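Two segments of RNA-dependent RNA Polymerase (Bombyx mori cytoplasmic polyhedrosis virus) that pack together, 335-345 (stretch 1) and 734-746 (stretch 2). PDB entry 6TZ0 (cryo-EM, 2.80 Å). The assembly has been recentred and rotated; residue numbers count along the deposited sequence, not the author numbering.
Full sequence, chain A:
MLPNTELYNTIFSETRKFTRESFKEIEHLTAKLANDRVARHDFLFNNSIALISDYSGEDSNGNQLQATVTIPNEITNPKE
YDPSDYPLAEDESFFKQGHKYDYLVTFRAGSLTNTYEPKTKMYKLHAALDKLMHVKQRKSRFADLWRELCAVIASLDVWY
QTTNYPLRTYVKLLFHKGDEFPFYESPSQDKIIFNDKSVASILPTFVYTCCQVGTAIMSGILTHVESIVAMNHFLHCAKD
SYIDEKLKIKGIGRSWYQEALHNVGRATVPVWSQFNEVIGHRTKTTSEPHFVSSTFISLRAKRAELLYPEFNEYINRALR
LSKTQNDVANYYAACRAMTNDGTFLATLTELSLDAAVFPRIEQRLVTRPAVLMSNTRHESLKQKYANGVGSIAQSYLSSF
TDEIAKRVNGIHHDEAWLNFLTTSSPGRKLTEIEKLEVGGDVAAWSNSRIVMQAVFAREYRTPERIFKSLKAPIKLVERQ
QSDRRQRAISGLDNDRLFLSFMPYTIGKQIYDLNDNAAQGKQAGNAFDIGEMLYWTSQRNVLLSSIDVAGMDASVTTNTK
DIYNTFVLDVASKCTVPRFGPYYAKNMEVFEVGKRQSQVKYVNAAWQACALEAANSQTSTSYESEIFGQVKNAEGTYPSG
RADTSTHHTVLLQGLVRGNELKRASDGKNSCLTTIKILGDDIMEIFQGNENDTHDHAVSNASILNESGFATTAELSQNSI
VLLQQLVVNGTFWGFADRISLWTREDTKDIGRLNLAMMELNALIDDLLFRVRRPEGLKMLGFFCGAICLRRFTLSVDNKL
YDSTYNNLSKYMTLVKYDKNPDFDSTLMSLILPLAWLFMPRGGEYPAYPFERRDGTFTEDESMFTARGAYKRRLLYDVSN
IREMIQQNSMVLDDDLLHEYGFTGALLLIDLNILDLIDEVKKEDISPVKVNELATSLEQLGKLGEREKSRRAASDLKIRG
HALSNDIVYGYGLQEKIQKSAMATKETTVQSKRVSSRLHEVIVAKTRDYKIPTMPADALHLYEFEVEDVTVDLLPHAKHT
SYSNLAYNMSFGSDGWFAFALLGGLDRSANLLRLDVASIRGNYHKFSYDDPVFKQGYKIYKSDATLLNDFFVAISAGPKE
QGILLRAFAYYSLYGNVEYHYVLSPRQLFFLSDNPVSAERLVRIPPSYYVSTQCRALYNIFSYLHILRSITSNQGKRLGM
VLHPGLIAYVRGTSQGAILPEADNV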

ATOM      1  N   CYS A 335      10.698  16.406  25.129  1.00 35.72           N
ATOM      2  CA  CYS A 335      11.523  15.258  24.752  1.00 35.72           C
ATOM      3  C   CYS A 335      11.171  14.711  23.369  1.00 35.72           C
ATOM      4  O   CYS A 335      12.034  14.121  22.707  1.00 35.72           O
ATOM      5  CB  CYS A 335      11.417  14.161  25.802  1.00 35.72           C
ATOM      6  SG  CYS A 335      12.207  14.598  27.350  1.00 35.72           S
ATOM      7  N   ARG A 336       9.925  14.890  22.918  1.00 36.20           N
ATOM      8  CA  ARG A 336       9.591  14.578  21.529  1.00 36.20           C
ATOM      9  C   ARG A 336      10.338  15.496  20.574  1.00 36.20           C
ATOM     10  O   ARG A 336      10.793  15.059  19.512  1.00 36.20           O
ATOM     11  CB  ARG A 336       8.081  14.692  21.283  1.00 36.20           C
ATOM     12  CG  ARG A 336       7.234  13.672  22.009  1.00 36.20           C
ATOM     13  CD  ARG A 336       7.612  12.309  21.553  1.00 36.20           C
ATOM     14  NE  ARG A 336       7.235  12.050  20.169  1.00 36.20           N
ATOM     15  CZ  ARG A 336       6.209  11.290  19.816  1.00 36.20           C
ATOM     16  NH1 ARG A 336       5.509  10.666  20.746  1.00 36.20           N
ATOM     17  NH2 ARG A 336       5.926  11.107  18.539  1.00 36.20           N
ATOM     18  N   ALA A 337      10.474  16.772  20.936  1.00 36.05           N
ATOM     19  CA  ALA A 337      11.275  17.680  20.121  1.00 36.05           C
ATOM     20  C   ALA A 337      12.765  17.377  20.228  1.00 36.05           C
ATOM     21  O   ALA A 337      13.525  17.685  19.307  1.00 36.05           O
ATOM     22  CB  ALA A 337      11.001  19.124  20.526  1.00 36.05           C
ATOM     23  N   MET A 338      13.201  16.788  21.340  1.00 36.98           N
ATOM     24  CA  MET A 338      14.620  16.511  21.527  1.00 36.98           C
ATOM     25  C   MET A 338      15.068  15.217  20.868  1.00 36.98           C
ATOM     26  O   MET A 338      16.250  15.083  20.543  1.00 36.98           O
ATOM     27  CB  MET A 338      14.965  16.461  23.012  1.00 36.98           C
ATOM     28  CG  MET A 338      14.952  17.811  23.677  1.00 36.98           C
ATOM     29  SD  MET A 338      15.256  17.760  25.444  1.00 36.98           S
ATOM     30  CE  MET A 338      14.992  19.479  25.838  1.00 36.98           C
ATOM     31  N   THR A 339      14.178  14.250  20.680  1.00 38.70           N
ATOM     32  CA  THR A 339      14.581  12.986  20.074  1.00 38.70           C
ATOM     33  C   THR A 339      14.211  12.863  18.602  1.00 38.70           C
ATOM     34  O   THR A 339      14.927  12.203  17.848  1.00 38.70           O
ATOM     35  CB  THR A 339      13.985  11.808  20.848  1.00 38.70           C
ATOM     36  OG1 THR A 339      12.572  11.985  20.977  1.00 38.70           O
ATOM     37  CG2 THR A 339      14.610  11.683  22.220  1.00 38.70           C
ATOM     38  N   ASN A 340      13.107  13.463  18.168  1.00 43.82           N
ATOM     39  CA  ASN A 340      12.737  13.426  16.762  1.00 43.82           C
ATOM     40  C   ASN A 340      13.320  14.633  16.045  1.00 43.82           C
ATOM     41  O   ASN A 340      13.439  15.724  16.606  1.00 43.82           O
ATOM     42  CB  ASN A 340      11.215  13.391  16.588  1.00 43.82           C
ATOM     43  CG  ASN A 340      10.784  13.054  15.163  1.00 43.82           C
ATOM     44  OD1 ASN A 340      11.609  12.824  14.283  1.00 43.82           O
ATOM     45  ND2 ASN A 340       9.478  13.027  14.938  1.00 43.82           N
ATOM     46  N   ASP A 341      13.669  14.423  14.780  1.00 46.03           N
ATOM     47  CA  ASP A 341      14.416  15.391  13.994  1.00 46.03           C
ATOM     48  C   ASP A 341      13.563  16.124  12.973  1.00 46.03           C
ATOM     49  O   ASP A 341      13.923  17.232  12.568  1.00 46.03           O
ATOM     50  CB  ASP A 341      15.539  14.673  13.250  1.00 46.03           C
ATOM     51  CG  ASP A 341      16.631  15.594  12.789  1.00 46.03           C
ATOM     52  OD1 ASP A 341      16.629  16.782  13.162  1.00 46.03           O
ATOM     53  OD2 ASP A 341      17.499  15.124  12.032  1.00 46.03           O
ATOM     54  N   GLY A 342      12.466  15.529  12.523  1.00 49.01           N
ATOM     55  CA  GLY A 342      11.653  16.110  11.493  1.00 49.01           C
ATOM     56  C   GLY A 342      11.990  15.645  10.093  1.00 49.01           C
ATOM     57  O   GLY A 342      11.087  15.515   9.267  1.00 49.01           O
ATOM     58  N   THR A 343      13.263  15.374   9.810  1.00 50.16           N
ATOM     59  CA  THR A 343      13.660  14.953   8.474  1.00 50.16           C
ATOM     60  C   THR A 343      13.165  13.546   8.177  1.00 50.16           C
ATOM     61  O   THR A 343      12.976  12.727   9.079  1.00 50.16           O
ATOM     62  CB  THR A 343      15.179  14.981   8.324  1.00 50.16           C
ATOM     63  OG1 THR A 343      15.764  14.008   9.198  1.00 50.16           O
ATOM     64  CG2 THR A 343      15.711  16.331   8.693  1.00 50.16           C
ATOM     65  N   PHE A 344      12.958  13.264   6.896  1.00 51.05           N
ATOM     66  CA  PHE A 344      12.609  11.907   6.511  1.00 51.05           C
ATOM     67  C   PHE A 344      13.886  11.096   6.380  1.00 51.05           C
ATOM     68  O   PHE A 344      14.860  11.538   5.767  1.00 51.05           O
ATOM     69  CB  PHE A 344      11.818  11.868   5.207  1.00 51.05           C
ATOM     70  CG  PHE A 344      10.400  12.380   5.313  1.00 51.05           C
ATOM     71  CD1 PHE A 344       9.862  12.831   6.503  1.00 51.05           C
ATOM     72  CD2 PHE A 344       9.575  12.322   4.216  1.00 51.05           C
ATOM     73  CE1 PHE A 344       8.558  13.283   6.570  1.00 51.05           C
ATOM     74  CE2 PHE A 344       8.270  12.766   4.273  1.00 51.05           C
ATOM     75  CZ  PHE A 344       7.763  13.243   5.450  1.00 51.05           C
ATOM     76  N   LEU A 345      13.887   9.916   6.973  1.00 50.17           N
ATOM     77  CA  LEU A 345      15.083   9.099   7.106  1.00 50.17           C
ATOM     78  C   LEU A 345      15.261   8.288   5.828  1.00 50.17           C
ATOM     79  O   LEU A 345      14.382   7.502   5.465  1.00 50.17           O
ATOM     80  CB  LEU A 345      14.946   8.192   8.330  1.00 50.17           C
ATOM     81  CG  LEU A 345      15.193   8.712   9.755  1.00 50.17           C
ATOM     82  CD1 LEU A 345      14.196   9.747  10.245  1.00 50.17           C
ATOM     83  CD2 LEU A 345      15.146   7.541  10.700  1.00 50.17           C
ATOM     84  N   GLY A 734      -0.935  15.681  21.467  1.00 30.58           N
ATOM     85  CA  GLY A 734      -0.583  15.613  20.068  1.00 30.58           C
ATOM     86  C   GLY A 734       0.914  15.539  19.836  1.00 30.58           C
ATOM     87  O   GLY A 734       1.726  15.912  20.679  1.00 30.58           O
ATOM     88  N   PHE A 735       1.279  15.045  18.658  1.00 32.64           N
ATOM     89  CA  PHE A 735       2.672  14.788  18.293  1.00 32.64           C
ATOM     90  C   PHE A 735       3.048  15.803  17.212  1.00 32.64           C
ATOM     91  O   PHE A 735       2.858  15.558  16.020  1.00 32.64           O
ATOM     92  CB  PHE A 735       2.871  13.347  17.795  1.00 32.64           C
ATOM     93  CG  PHE A 735       2.652  12.276  18.841  1.00 32.64           C
ATOM     94  CD1 PHE A 735       2.624  12.570  20.195  1.00 32.64           C
ATOM     95  CD2 PHE A 735       2.483  10.957  18.449  1.00 32.64           C
ATOM     96  CE1 PHE A 735       2.415  11.574  21.131  1.00 32.64           C
ATOM     97  CE2 PHE A 735       2.281   9.957  19.379  1.00 32.64           C
ATOM     98  CZ  PHE A 735       2.248  10.265  20.719  1.00 32.64           C
ATOM     99  N   ALA A 736       3.583  16.949  17.635  1.00 37.12           N
ATOM    100  CA  ALA A 736       3.901  18.019  16.700  1.00 37.12           C
ATOM    101  C   ALA A 736       5.170  17.758  15.908  1.00 37.12           C
ATOM    102  O   ALA A 736       5.382  18.401  14.876  1.00 37.12           O
ATOM    103  CB  ALA A 736       4.045  19.350  17.432  1.00 37.12           C
ATOM    104  N   ASP A 737       6.015  16.840  16.356  1.00 42.77           N
ATOM    105  CA  ASP A 737       7.274  16.592  15.681  1.00 42.77           C
ATOM    106  C   ASP A 737       7.157  15.466  14.661  1.00 42.77           C
ATOM    107  O   ASP A 737       8.173  14.928  14.212  1.00 42.77           O
ATOM    108  CB  ASP A 737       8.358  16.300  16.716  1.00 42.77           C
ATOM    109  CG  ASP A 737       9.746  16.666  16.227  1.00 42.77           C
ATOM    110  OD1 ASP A 737       9.887  17.078  15.056  1.00 42.77           O
ATOM    111  OD2 ASP A 737      10.695  16.582  17.026  1.00 42.77           O
ATOM    112  N   ARG A 738       5.938  15.102  14.287  1.00 41.14           N
ATOM    113  CA  ARG A 738       5.686  14.173  13.200  1.00 41.14           C
ATOM    114  C   ARG A 738       5.306  14.886  11.917  1.00 41.14           C
ATOM    115  O   ARG A 738       5.107  14.229  10.890  1.00 41.14           O
ATOM    116  CB  ARG A 738       4.581  13.199  13.602  1.00 41.14           C
ATOM    117  CG  ARG A 738       4.932  12.373  14.812  1.00 41.14           C
ATOM    118  CD  ARG A 738       6.053  11.429  14.482  1.00 41.14           C
ATOM    119  NE  ARG A 738       5.649  10.481  13.454  1.00 41.14           N
ATOM    120  CZ  ARG A 738       5.135   9.285  13.711  1.00 41.14           C
ATOM    121  NH1 ARG A 738       4.788   8.482  12.714  1.00 41.14           N
ATOM    122  NH2 ARG A 738       4.998   8.881  14.965  1.00 41.14           N
ATOM    123  N   ILE A 739       5.197  16.209  11.957  1.00 39.99           N
ATOM    124  CA  ILE A 739       4.870  17.027  10.798  1.00 39.99           C
ATOM    125  C   ILE A 739       6.088  17.871  10.476  1.00 39.99           C
ATOM    126  O   ILE A 739       6.559  18.640  11.322  1.00 39.99           O
ATOM    127  CB  ILE A 739       3.647  17.906  11.065  1.00 39.99           C
ATOM    128  CG1 ILE A 739       2.435  17.023  11.326  1.00 39.99           C
ATOM    129  CG2 ILE A 739       3.403  18.848   9.901  1.00 39.99           C
ATOM    130  CD1 ILE A 739       1.312  17.756  11.934  1.00 39.99           C
ATOM    131  N   SER A 740       6.596  17.738   9.258  1.00 42.12           N
ATOM    132  CA  SER A 740       7.805  18.430   8.837  1.00 42.12           C
ATOM    133  C   SER A 740       7.417  19.544   7.883  1.00 42.12           C
ATOM    134  O   SER A 740       6.953  19.284   6.770  1.00 42.12           O
ATOM    135  CB  SER A 740       8.783  17.472   8.171  1.00 42.12           C
ATOM    136  OG  SER A 740       9.982  18.142   7.840  1.00 42.12           O
ATOM    137  N   LEU A 741       7.623  20.780   8.314  1.00 42.77           N
ATOM    138  CA  LEU A 741       7.385  21.929   7.459  1.00 42.77           C
ATOM    139  C   LEU A 741       8.495  22.151   6.443  1.00 42.77           C
ATOM    140  O   LEU A 741       8.379  23.065   5.624  1.00 42.77           O
ATOM    141  CB  LEU A 741       7.227  23.190   8.310  1.00 42.77           C
ATOM    142  CG  LEU A 741       6.052  23.286   9.276  1.00 42.77           C
ATOM    143  CD1 LEU A 741       6.160  24.549  10.104  1.00 42.77           C
ATOM    144  CD2 LEU A 741       4.745  23.258   8.524  1.00 42.77           C
ATOM    145  N   TRP A 742       9.566  21.356   6.469  1.00 43.37           N
ATOM    146  CA  TRP A 742      10.778  21.711   5.749  1.00 43.37           C
ATOM    147  C   TRP A 742      11.332  20.616   4.849  1.00 43.37           C
ATOM    148  O   TRP A 742      12.067  20.943   3.911  1.00 43.37           O
ATOM    149  CB  TRP A 742      11.869  22.140   6.743  1.00 43.37           C
ATOM    150  CG  TRP A 742      11.386  23.206   7.692  1.00 43.37           C
ATOM    151  CD1 TRP A 742      11.108  23.049   9.022  1.00 43.37           C
ATOM    152  CD2 TRP A 742      11.031  24.548   7.364  1.00 43.37           C
ATOM    153  NE1 TRP A 742      10.648  24.230   9.549  1.00 43.37           N
ATOM    154  CE2 TRP A 742      10.591  25.166   8.550  1.00 43.37           C
ATOM    155  CE3 TRP A 742      11.068  25.294   6.188  1.00 43.37           C
ATOM    156  CZ2 TRP A 742      10.184  26.489   8.586  1.00 43.37           C
ATOM    157  CZ3 TRP A 742      10.665  26.609   6.226  1.00 43.37           C
ATOM    158  CH2 TRP A 742      10.231  27.195   7.418  1.00 43.37           C
ATOM    159  N   THR A 743      11.020  19.345   5.086  1.00 46.04           N
ATOM    160  CA  THR A 743      11.544  18.252   4.279  1.00 46.04           C
ATOM    161  C   THR A 743      10.411  17.549   3.539  1.00 46.04           C
ATOM    162  O   THR A 743       9.233  17.771   3.814  1.00 46.04           O
ATOM    163  CB  THR A 743      12.322  17.253   5.144  1.00 46.04           C
ATOM    164  OG1 THR A 743      11.436  16.657   6.094  1.00 46.04           O
ATOM    165  CG2 THR A 743      13.434  17.950   5.896  1.00 46.04           C
ATOM    166  N   ARG A 744      10.784  16.694   2.584  1.00 52.09           N
ATOM    167  CA  ARG A 744       9.821  15.937   1.791  1.00 52.09           C
ATOM    168  C   ARG A 744      10.243  14.483   1.667  1.00 52.09           C
ATOM    169  O   ARG A 744      11.326  14.079   2.094  1.00 52.09           O
ATOM    170  CB  ARG A 744       9.651  16.496   0.379  1.00 52.09           C
ATOM    171  CG  ARG A 744       8.959  17.804   0.311  1.00 52.09           C
ATOM    172  CD  ARG A 744       8.812  18.257  -1.118  1.00 52.09           C
ATOM    173  NE  ARG A 744       7.905  17.395  -1.862  1.00 52.09           N
ATOM    174  CZ  ARG A 744       6.590  17.567  -1.902  1.00 52.09           C
ATOM    175  NH1 ARG A 744       6.033  18.569  -1.240  1.00 52.09           N
ATOM    176  NH2 ARG A 744       5.829  16.738  -2.603  1.00 52.09           N
ATOM    177  N   GLU A 745       9.351  13.693   1.064  1.00 59.08           N
ATOM    178  CA  GLU A 745       9.692  12.328   0.685  1.00 59.08           C
ATOM    179  C   GLU A 745      10.438  12.302  -0.638  1.00 59.08           C
ATOM    180  O   GLU A 745      11.428  11.579  -0.787  1.00 59.08           O
ATOM    181  CB  GLU A 745       8.427  11.472   0.612  1.00 59.08           C
ATOM    182  CG  GLU A 745       8.681  10.032   0.202  1.00 59.08           C
ATOM    183  CD  GLU A 745       7.431   9.181   0.213  1.00 59.08           C
ATOM    184  OE1 GLU A 745       6.345   9.715   0.522  1.00 59.08           O
ATOM    185  OE2 GLU A 745       7.537   7.972  -0.085  1.00 59.08           O
ATOM    186  N   ASP A 746       9.986  13.091  -1.602  1.00 66.66           N
ATOM    187  CA  ASP A 746      10.610  13.163  -2.910  1.00 66.66           C
ATOM    188  C   ASP A 746      11.011  14.595  -3.235  1.00 66.66           C
ATOM    189  O   ASP A 746      10.370  15.555  -2.800  1.00 66.66           O
ATOM    190  CB  ASP A 746       9.675  12.613  -3.995  1.00 66.66           C
ATOM    191  CG  ASP A 746       8.295  13.248  -3.963  1.00 66.66           C
ATOM    192  OD1 ASP A 746       7.981  13.984  -3.004  1.00 66.66           O
ATOM    193  OD2 ASP A 746       7.519  13.018  -4.913  1.00 66.66           O
TER

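Segments distant in sequence often pack without any shared sheet or helix pair, relying instead on a few side chains that fit the other backbone. These two segments of the polymerase are a good example. Stretch 1 enters as the last turn of a helix, which runs through Thr339 and closes with the backbone bonds Thr339 N to Cys335 O (3.0 Å) and Asn340 N to Arg336 O (3.1 Å); from Asn340 it continues as an irregular chain. Stretch 2 has no regular helix or strand. The two run in the same general direction, with CA atoms pairing Ala337 with Asp737, Gly342 with Ser740 (5.2 Å) and Thr343 with Thr743 (5.7 Å). Together they bury 613 Å², yet no clear hydrogen bond crosses between them.

At the helical end, an arginine meets an aromatic ring. The Arg336 guanidinium lies over the face of the Phe735 ring, with CZ 3.8 Å from the ring centroid and 9° off its normal, a cation-pi contact that sets the positive charge against the electron-rich ring. Asp737, pointing toward stretch 1, is the more awkward fit: its OD2 lies 2.9 Å from Arg336 O, and both atoms are acceptors, so closeness here does not mean bonding.

Beyond the helix, Asn340 OD1 turns back on its own chain, accepting weak hydrogen bonds from Asp341 N (2.7 Å) and Gly342 N (3.3 Å). Gly342, at phi 94° and psi -34°, adopts a backbone that by itself calls for glycine. Its carbonyl O faces two hydroxyls, Ser740 OG at 3.2 Å and Thr743 OG1 at 3.4 Å, which are themselves hydrogen-bonded to each other (2.7 Å).

Phe344 then closes the contact, largely against backbone: its CD2 reaches Arg744 O at 3.3 Å and Glu745 N at 3.4 Å.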